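Local coordinates for protein putative polyphosphate kinase 2 (Pseudomonas aeruginosa PAO1, PDB 3CZP) that transfers phosphate from inorganic polyphosphate to AMP, making ADP, with magnesium as cofactor and lower efficiency on GMP, at residues Val9-Asp14 / Val212-Asp217; Glu52-Gly57 / Phe154-Lys159; Leu148-Trp153 / Gly226-Glu231. One frame throughout, in Å; residues are numbered along the deposited sequence.

Interaction 1 of 3, residues Val9-Asp14 / Val212-Asp217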
loop_
_atom_site.group_PDB
_atom_site.type_symbol
_atom_site.label_atom_id
_atom_site.label_comp_id
_atom_site.label_asym_id
_atom_site.label_seq_id
_atom_site.Cartn_x
_atom_site.Cartn_y
_atom_site.Cartn_z
ATOM N N VAL A 9 -31.825 30.829 -6.128
ATOM C CA VAL A 9 -32.518 31.691 -7.109
ATOM C C VAL A 9 -33.136 30.866 -8.273
ATOM O O VAL A 9 -34.029 31.349 -8.983
ATOM C CB VAL A 9 -31.561 32.821 -7.670
ATOM C CG1 VAL A 9 -32.300 33.689 -8.763
ATOM C CG2 VAL A 9 -30.993 33.714 -6.509
ATOM N N GLY A 10 -32.674 29.630 -8.486
ATOM C CA GLY A 10 -33.350 28.732 -9.460
ATOM C C GLY A 10 -32.672 28.625 -10.819
ATOM O O GLY A 10 -33.347 28.635 -11.869
ATOM N N HIS A 11 -31.343 28.499 -10.795
ATOM C CA HIS A 11 -30.524 28.375 -12.019
ATOM C C HIS A 11 -30.965 27.174 -12.881
ATOM O O HIS A 11 -31.243 26.111 -12.343
ATOM C CB HIS A 11 -29.046 28.221 -11.667
ATOM C CG HIS A 11 -28.475 29.334 -10.855
ATOM N ND1 HIS A 11 -28.590 29.387 -9.480
ATOM C CD2 HIS A 11 -27.711 30.397 -11.210
ATOM C CE1 HIS A 11 -27.939 30.442 -9.028
ATOM N NE2 HIS A 11 -27.383 31.064 -10.051
ATOM N N SER A 12 -31.032 27.407 -14.196
ATOM C CA SER A 12 -31.515 26.488 -15.247
ATOM C C SER A 12 -30.630 26.650 -16.464
ATOM O O SER A 12 -30.215 27.773 -16.769
ATOM C CB SER A 12 -32.874 26.961 -15.805
ATOM O OG SER A 12 -33.968 26.413 -15.116
ATOM N N ILE A 13 -30.445 25.578 -17.238
ATOM C CA ILE A 13 -29.881 25.698 -18.581
ATOM C C ILE A 13 -30.739 24.839 -19.494
ATOM O O ILE A 13 -31.054 23.692 -19.178
ATOM C CB ILE A 13 -28.404 25.276 -18.656
ATOM C CG1 ILE A 13 -27.545 26.236 -17.833
ATOM C CG2 ILE A 13 -27.900 25.233 -20.106
ATOM C CD1 ILE A 13 -26.086 25.816 -17.748
ATOM N N ASP A 14 -31.129 25.420 -20.623
ATOM C CA ASP A 14 -32.009 24.748 -21.589
ATOM C C ASP A 14 -31.288 23.607 -22.287
ATOM O O ASP A 14 -30.075 23.618 -22.428
ATOM C CB ASP A 14 -32.604 25.750 -22.610
ATOM C CG ASP A 14 -31.643 26.105 -23.699
ATOM O OD1 ASP A 14 -30.969 27.159 -23.603
ATOM O OD2 ASP A 14 -31.518 25.302 -24.635
ATOM N N VAL A 212 -20.555 26.501 -4.422
ATOM C CA VAL A 212 -21.930 26.151 -4.101
ATOM C C VAL A 212 -22.722 26.118 -5.410
ATOM O O VAL A 212 -22.853 27.122 -6.116
ATOM C CB VAL A 212 -22.571 27.121 -3.089
ATOM C CG1 VAL A 212 -24.035 26.704 -2.810
ATOM C CG2 VAL A 212 -21.728 27.191 -1.788
ATOM N N VAL A 213 -23.171 24.935 -5.779
ATOM C CA VAL A 213 -23.836 24.748 -7.074
ATOM C C VAL A 213 -25.268 24.350 -6.822
ATOM O O VAL A 213 -25.505 23.316 -6.184
ATOM C CB VAL A 213 -23.146 23.622 -7.883
ATOM C CG1 VAL A 213 -23.812 23.472 -9.307
ATOM C CG2 VAL A 213 -21.620 23.905 -8.000
ATOM N N GLU A 214 -26.217 25.157 -7.294
ATOM C CA GLU A 214 -27.626 24.812 -7.171
ATOM C C GLU A 214 -27.961 23.525 -7.953
ATOM O O GLU A 214 -27.684 23.405 -9.153
ATOM C CB GLU A 214 -28.522 25.974 -7.643
ATOM C CG GLU A 214 -29.991 25.700 -7.322
ATOM C CD GLU A 214 -30.922 26.880 -7.596
ATOM O OE1 GLU A 214 -30.416 27.974 -7.959
ATOM O OE2 GLU A 214 -32.164 26.699 -7.426
ATOM N N GLY A 215 -28.562 22.561 -7.269
ATOM C CA GLY A 215 -28.726 21.235 -7.836
ATOM C C GLY A 215 -30.093 20.886 -8.390
ATOM O O GLY A 215 -30.348 19.728 -8.757
ATOM N N ALA A 216 -30.977 21.869 -8.473
ATOM C CA ALA A 216 -32.352 21.619 -8.836
ATOM C C ALA A 216 -32.408 21.296 -10.327
ATOM O O ALA A 216 -33.149 20.423 -10.720
ATOM C CB ALA A 216 -33.233 22.812 -8.467
ATOM N N ASP A 217 -31.571 21.959 -11.126
ATOM C CA ASP A 217 -31.478 21.683 -12.547
ATOM C C ASP A 217 -30.272 20.789 -12.922
ATOM O O ASP A 217 -29.119 21.183 -12.786
ATOM C CB ASP A 217 -31.517 22.987 -13.361
ATOM C CG ASP A 217 -31.657 22.730 -14.844
ATOM O OD1 ASP A 217 -32.693 22.183 -15.276
ATOM O OD2 ASP A 217 -30.751 23.109 -15.610
HETATM O O HOH W 1 -30.015 24.189 -10.414
HETATM O O HOH W 2 -33.114 22.683 -18.073
#

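Interaction 2 of 3, residues Glu52-Gly57 / Phe154-Lys159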
loop_
_atom_site.group_PDB
_atom_site.type_symbol
_atom_site.label_atom_id
_atom_site.label_comp_id
_atom_site.label_asym_id
_atom_site.label_seq_id
_atom_site.Cartn_x
_atom_site.Cartn_y
_atom_site.Cartn_z
ATOM N N GLU A 52 -28.745 15.997 0.351
ATOM C CA GLU A 52 -29.335 14.773 -0.168
ATOM C C GLU A 52 -30.299 15.147 -1.291
ATOM O O GLU A 52 -31.196 15.993 -1.102
ATOM C CB GLU A 52 -30.119 14.107 0.971
ATOM C CG GLU A 52 -31.042 12.944 0.615
ATOM C CD GLU A 52 -30.432 11.585 0.877
ATOM O OE1 GLU A 52 -29.237 11.395 0.546
ATOM O OE2 GLU A 52 -31.181 10.715 1.420
ATOM N N GLY A 53 -30.104 14.548 -2.467
ATOM C CA GLY A 53 -31.039 14.763 -3.578
ATOM C C GLY A 53 -30.641 15.892 -4.515
ATOM O O GLY A 53 -31.388 16.211 -5.456
ATOM N N ALA A 54 -29.460 16.478 -4.279
ATOM C CA ALA A 54 -28.984 17.627 -5.027
ATOM C C ALA A 54 -28.096 17.242 -6.196
ATOM O O ALA A 54 -27.500 18.120 -6.838
ATOM C CB ALA A 54 -28.266 18.610 -4.087
ATOM N N GLY A 55 -27.995 15.941 -6.492
ATOM C CA GLY A 55 -27.334 15.484 -7.688
ATOM C C GLY A 55 -25.854 15.198 -7.578
ATOM O O GLY A 55 -25.127 15.243 -8.597
ATOM N N LYS A 56 -25.400 14.918 -6.352
ATOM C CA LYS A 56 -23.995 14.588 -6.080
ATOM C C LYS A 56 -23.503 13.376 -6.891
ATOM O O LYS A 56 -22.525 13.466 -7.630
ATOM C CB LYS A 56 -23.780 14.342 -4.562
ATOM C CG LYS A 56 -24.089 15.559 -3.691
ATOM C CD LYS A 56 -23.752 15.375 -2.129
ATOM C CE LYS A 56 -24.832 14.635 -1.346
ATOM N NZ LYS A 56 -24.425 14.439 0.121
ATOM N N GLY A 57 -24.165 12.252 -6.702
ATOM C CA GLY A 57 -23.788 11.011 -7.322
ATOM C C GLY A 57 -24.066 11.017 -8.788
ATOM O O GLY A 57 -23.231 10.617 -9.572
ATOM N N PHE A 154 -23.297 20.776 -3.446
ATOM C CA PHE A 154 -24.528 20.644 -4.191
ATOM C C PHE A 154 -25.700 21.046 -3.306
ATOM O O PHE A 154 -25.920 20.435 -2.236
ATOM C CB PHE A 154 -24.693 19.191 -4.659
ATOM C CG PHE A 154 -23.700 18.795 -5.724
ATOM C CD1 PHE A 154 -24.060 18.772 -7.065
ATOM C CD2 PHE A 154 -22.368 18.536 -5.397
ATOM C CE1 PHE A 154 -23.127 18.480 -8.044
ATOM C CE2 PHE A 154 -21.438 18.189 -6.392
ATOM C CZ PHE A 154 -21.814 18.168 -7.689
ATOM N N HIS A 155 -26.428 22.081 -3.721
ATOM C CA HIS A 155 -27.424 22.686 -2.869
ATOM C C HIS A 155 -28.860 22.500 -3.352
ATOM O O HIS A 155 -29.129 22.567 -4.539
ATOM C CB HIS A 155 -27.194 24.189 -2.779
ATOM C CG HIS A 155 -27.944 24.813 -1.662
ATOM N ND1 HIS A 155 -27.800 24.400 -0.354
ATOM C CD2 HIS A 155 -28.887 25.784 -1.651
ATOM C CE1 HIS A 155 -28.594 25.119 0.416
ATOM N NE2 HIS A 155 -29.270 25.958 -0.350
ATOM N N LEU A 156 -29.782 22.370 -2.387
ATOM C CA LEU A 156 -31.191 22.610 -2.618
ATOM C C LEU A 156 -31.674 23.427 -1.459
ATOM O O LEU A 156 -31.148 23.332 -0.357
ATOM C CB LEU A 156 -31.999 21.309 -2.694
ATOM C CG LEU A 156 -31.764 20.267 -3.801
ATOM C CD1 LEU A 156 -32.550 18.971 -3.463
ATOM C CD2 LEU A 156 -32.111 20.830 -5.185
ATOM N N SER A 157 -32.676 24.250 -1.714
ATOM C CA SER A 157 -33.372 24.935 -0.641
ATOM C C SER A 157 -34.328 23.968 0.015
ATOM O O SER A 157 -34.635 22.893 -0.489
ATOM C CB SER A 157 -34.099 26.201 -1.121
ATOM O OG SER A 157 -35.170 25.862 -1.959
ATOM N N LYS A 158 -34.806 24.397 1.168
ATOM C CA LYS A 158 -35.717 23.586 1.947
ATOM C C LYS A 158 -36.923 23.186 1.115
ATOM O O LYS A 158 -37.278 22.014 1.084
ATOM C CB LYS A 158 -36.135 24.351 3.185
ATOM C CG LYS A 158 -36.794 23.507 4.243
ATOM C CD LYS A 158 -36.915 24.317 5.480
ATOM C CE LYS A 158 -37.608 23.558 6.631
ATOM N NZ LYS A 158 -36.728 22.587 7.337
ATOM N N LYS A 159 -37.511 24.181 0.439
ATOM C CA LYS A 159 -38.657 24.039 -0.476
ATOM C C LYS A 159 -38.364 23.091 -1.631
ATOM O O LYS A 159 -39.221 22.306 -2.028
ATOM C CB LYS A 159 -39.041 25.406 -1.069
ATOM C CG LYS A 159 -40.253 26.041 -0.450
ATOM C CD LYS A 159 -40.702 27.312 -1.208
ATOM C CE LYS A 159 -41.351 28.346 -0.254
ATOM N NZ LYS A 159 -42.043 27.699 0.897
#

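Interaction 3 of 3, residues Leu148-Trp153 / Gly226-Glu231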
loop_
_atom_site.group_PDB
_atom_site.type_symbol
_atom_site.label_atom_id
_atom_site.label_comp_id
_atom_site.label_asym_id
_atom_site.label_seq_id
_atom_site.Cartn_x
_atom_site.Cartn_y
_atom_site.Cartn_z
ATOM N N LEU A 148 -4.208 20.313 -6.709
ATOM C CA LEU A 148 -5.352 21.060 -7.175
ATOM C C LEU A 148 -6.635 20.493 -6.565
ATOM O O LEU A 148 -7.079 19.408 -6.899
ATOM C CB LEU A 148 -5.413 21.035 -8.711
ATOM C CG LEU A 148 -6.547 21.810 -9.385
ATOM C CD1 LEU A 148 -6.417 23.322 -9.162
ATOM C CD2 LEU A 148 -6.640 21.428 -10.899
ATOM N N LEU A 149 -7.232 21.292 -5.682
ATOM C CA LEU A 149 -8.284 20.866 -4.800
ATOM C C LEU A 149 -9.556 21.627 -5.100
ATOM O O LEU A 149 -9.646 22.864 -4.944
ATOM C CB LEU A 149 -7.884 21.120 -3.348
ATOM C CG LEU A 149 -8.994 20.826 -2.321
ATOM C CD1 LEU A 149 -9.425 19.353 -2.358
ATOM C CD2 LEU A 149 -8.535 21.163 -0.933
ATOM N N PHE A 150 -10.544 20.908 -5.568
ATOM C CA PHE A 150 -11.876 21.451 -5.792
ATOM C C PHE A 150 -12.812 20.978 -4.677
ATOM O O PHE A 150 -12.779 19.796 -4.318
ATOM C CB PHE A 150 -12.426 20.909 -7.116
ATOM C CG PHE A 150 -11.684 21.377 -8.332
ATOM C CD1 PHE A 150 -12.075 22.565 -8.996
ATOM C CD2 PHE A 150 -10.661 20.606 -8.885
ATOM C CE1 PHE A 150 -11.422 22.961 -10.150
ATOM C CE2 PHE A 150 -10.001 21.031 -10.009
ATOM C CZ PHE A 150 -10.373 22.203 -10.637
ATOM N N LYS A 151 -13.690 21.852 -4.164
ATOM C CA LYS A 151 -14.754 21.426 -3.241
ATOM C C LYS A 151 -16.151 21.901 -3.746
ATOM O O LYS A 151 -16.404 23.089 -3.894
ATOM C CB LYS A 151 -14.494 21.939 -1.831
ATOM C CG LYS A 151 -13.078 21.722 -1.333
ATOM C CD LYS A 151 -12.951 22.130 0.066
ATOM C CE LYS A 151 -12.243 23.472 0.205
ATOM N NZ LYS A 151 -12.314 23.748 1.558
ATOM N N PHE A 152 -17.059 20.958 -3.952
ATOM C CA PHE A 152 -18.348 21.280 -4.480
ATOM C C PHE A 152 -19.382 20.949 -3.457
ATOM O O PHE A 152 -19.441 19.820 -2.930
ATOM C CB PHE A 152 -18.647 20.559 -5.809
ATOM C CG PHE A 152 -17.774 20.958 -6.930
ATOM C CD1 PHE A 152 -17.995 22.126 -7.645
ATOM C CD2 PHE A 152 -16.723 20.133 -7.323
ATOM C CE1 PHE A 152 -17.154 22.458 -8.705
ATOM C CE2 PHE A 152 -15.916 20.447 -8.410
ATOM C CZ PHE A 152 -16.106 21.592 -9.072
ATOM N N TRP A 153 -20.209 21.943 -3.194
ATOM C CA TRP A 153 -21.391 21.805 -2.383
ATOM C C TRP A 153 -22.638 21.909 -3.263
ATOM O O TRP A 153 -22.980 22.973 -3.756
ATOM C CB TRP A 153 -21.412 22.897 -1.295
ATOM C CG TRP A 153 -22.681 22.887 -0.440
ATOM C CD1 TRP A 153 -23.902 23.316 -0.801
ATOM C CD2 TRP A 153 -22.801 22.424 0.897
ATOM N NE1 TRP A 153 -24.807 23.114 0.212
ATOM C CE2 TRP A 153 -24.140 22.578 1.275
ATOM C CE3 TRP A 153 -21.907 21.875 1.813
ATOM C CZ2 TRP A 153 -24.585 22.268 2.539
ATOM C CZ3 TRP A 153 -22.376 21.540 3.073
ATOM C CH2 TRP A 153 -23.676 21.738 3.417
ATOM N N GLY A 226 -18.545 20.979 -14.352
ATOM C CA GLY A 226 -17.591 20.645 -15.422
ATOM C C GLY A 226 -16.802 21.839 -15.916
ATOM O O GLY A 226 -15.601 21.734 -16.182
ATOM N N ARG A 227 -17.482 22.976 -16.055
ATOM C CA ARG A 227 -16.834 24.250 -16.431
ATOM C C ARG A 227 -15.833 24.690 -15.376
ATOM O O ARG A 227 -14.749 25.163 -15.696
ATOM C CB ARG A 227 -17.883 25.352 -16.595
ATOM C CG ARG A 227 -18.707 25.207 -17.872
ATOM C CD ARG A 227 -19.839 26.210 -17.888
ATOM N NE ARG A 227 -20.281 26.393 -19.248
ATOM C CZ ARG A 227 -21.448 26.910 -19.581
ATOM N NH1 ARG A 227 -22.291 27.300 -18.651
ATOM N NH2 ARG A 227 -21.743 27.028 -20.858
ATOM N N ILE A 228 -16.233 24.578 -14.108
ATOM C CA ILE A 228 -15.333 24.959 -12.996
ATOM C C ILE A 228 -14.066 24.066 -13.006
ATOM O O ILE A 228 -12.931 24.559 -12.863
ATOM C CB ILE A 228 -16.062 24.927 -11.631
ATOM C CG1 ILE A 228 -17.100 26.085 -11.536
ATOM C CG2 ILE A 228 -15.074 25.022 -10.430
ATOM C CD1 ILE A 228 -18.195 25.833 -10.428
ATOM N N LEU A 229 -14.264 22.755 -13.148
ATOM C CA LEU A 229 -13.159 21.822 -13.254
ATOM C C LEU A 229 -12.205 22.158 -14.440
ATOM O O LEU A 229 -10.986 22.172 -14.268
ATOM C CB LEU A 229 -13.682 20.412 -13.438
ATOM C CG LEU A 229 -14.256 19.667 -12.243
ATOM C CD1 LEU A 229 -14.640 18.283 -12.790
ATOM C CD2 LEU A 229 -13.261 19.569 -11.022
ATOM N N LEU A 230 -12.772 22.389 -15.636
ATOM C CA LEU A 230 -11.953 22.710 -16.798
ATOM C C LEU A 230 -11.136 23.941 -16.571
ATOM O O LEU A 230 -9.941 23.967 -16.842
ATOM C CB LEU A 230 -12.809 22.871 -18.095
ATOM C CG LEU A 230 -11.988 23.144 -19.335
ATOM C CD1 LEU A 230 -11.182 21.879 -19.765
ATOM C CD2 LEU A 230 -12.921 23.698 -20.455
ATOM N N GLU A 231 -11.777 24.988 -16.076
ATOM C CA GLU A 231 -11.097 26.258 -15.847
ATOM C C GLU A 231 -9.948 26.102 -14.893
ATOM O O GLU A 231 -8.825 26.586 -15.154
ATOM C CB GLU A 231 -12.083 27.284 -15.285
ATOM C CG GLU A 231 -11.548 28.687 -15.247
ATOM C CD GLU A 231 -12.621 29.715 -14.845
ATOM O OE1 GLU A 231 -13.859 29.418 -14.962
ATOM O OE2 GLU A 231 -12.222 30.833 -14.431
#

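Interaction 1 of 3, residues Val9-Asp14 / Val212-Asp217
In the N-terminal PPK2 domain, a P-loop kinase-like fold, Glu214 at the end of edge strand 210-214 and Asp217, at the start of the helix that follows, grip the loop leading into helix 15-39. Glu214 does most of the work. Its CG is anti to the backbone N and its chain is extended, so OE1 reaches the backbone of Gly10 and His11 and accepts three hydrogen bonds. Gly10 N comes in on the syn lone pair at 2.8 Å from OE1, while His11 ND1, also 2.8 Å from OE1, takes the anti lone pair nearly in its own ring plane. His11 N approaches OE1 at 3.0 Å from above the carboxylate, 61° out of its plane. The imidazole stands at 90° to the carboxylate it meets edge-on, and it also stacks on Tyr220. The second oxygen, OE2, is hydrogen-bonded to Gln160. Three donors on one oxygen probably favour a charged Glu214.

Three residues on, Asp217 holds the next part of the loop: it is the N-cap of helix 218-238, its OD2 accepting from Tyr220 N and, across the contact, from Ile13 N at 3.0 Å. Two waters bridge further polar groups. One donates to His11 O and, weakly, to Glu214 O while accepting from Asp217 N; another donates to Asp217 OD1 at 2.9 Å and to Ile13 O at a short 2.5 Å.

Interaction 2 of 3, residues Glu52-Gly57 / Phe154-Lys159
Phe154 and Lys56 both set CG anti to their carbonyl carbon, beside the backbone N, and with chi1 of -69° the Phe154 ring packs against the start of helix 56-66, one face on Lys56 CA. Leu156 uses the same first torsion, which brings CG to Ala54 and CD1 to Gly53. The loop they meet, running from Gly50 to Lys56, fits the Walker A motif (P-loop), with Gly57 where the classical pattern has Ser or Thr; it belongs to a domain thought to be catalytically inactive.

Lys56 CA sits 4.1 Å from the centroid of the Phe154 ring, only 6° off the ring normal, a CH-pi contact squarely over that face. Lys56 CG touches Phe154 CB at 3.8 Å; beyond it the chain bends at chi3 and leaves the ring, so that NZ is hydrogen-bonded to Gly50 O within the P-loop. Ala54 plugs the middle: its CB is 3.5 Å from Phe154 O, 3.7 Å from Phe154 CB and 3.9 Å from Leu156 CG. Leu156 CD1 completes the cover, 3.6 Å from Gly53 O. No hydrogen bond crosses, and the buried Glu52 O and Ala54 O have no partner in the model.

This mostly apolar contact is packed against the P-loop where strand 148-155 ends: Phe154 is hydrogen-bonded through its backbone to Asn49 and Ile51, at the end of strand 44-50, and Ser157 then caps helix 158-163.

Interaction 3 of 3, residues Leu148-Trp153 / Gly226-Glu231
Strand 148-155 of the parallel sheet is covered here by helix 218-238, running nearly antiparallel to it (165° between the short segments) with axes 10.2 Å apart, the layered packing of an alpha/beta P-loop domain. The tight part is a wedge: Leu229 leads CD2 in between two phenylalanines two residues apart on the strand, and the rings receive it differently. Over Phe150 the methyl stands above the centre of one face, 3.5 Å from the ring centroid and 10° off the normal, a CH-pi contact. At Phe152 the same CD2 lies at the ring edge, near the plane, 3.8 Å from CE2. Phe150 and Phe152 share a first torsion, CG anti to the carbonyl carbon, which sends both rings to the helix. Ile228 meets Phe152 tip to tip, CG2 lying 3.7 Å from CE1; its side chain passes Phe150 in the opposite direction, CG2 4.1 Å from Phe150 CD1, while the backbone O of Ile228 is 3.5 Å from Phe150 CE1. Ile46 of strand 44-50 also touches both Phe152 and Leu229.

Away from this the contact loosens. Leu148 makes no contact with the helix segment and packs on later residues, Leu233 and Ala236. Leu230 points away and packs on helix 15-39; Arg227 is exposed and hydrogen-bonded through NE to a glycerol.

Carbon meets carbon almost throughout, and no hydrogen bond links the two segments; helix and strand are therefore held by shape and dispersion, the CH-pi contact of Leu229 CD2 over the Phe150 face included.

How the interactions relate
From the N terminus, the lead-in to helix 15-39 is the first partner, and interaction 1 closes the longest loop by pairing 9-14 with 212-217. Interaction 2 is nested inside that loop, joining the P-loop after strand 44-50 to the end of strand 148-155. Interaction 3 crosses both: it starts on that strand at 148-153 and closes on 226-231, in the helix that follows strand 210-214. Neighbouring strands of one parallel sheet tie the three together: Val213 N hydrogen-bonds to Trp153 O, and Val213 O and Gly215 N hydrogen-bond to the backbone of His155. Interactions 2 and 3 do not touch beyond their adjoining residues on strand 148-155.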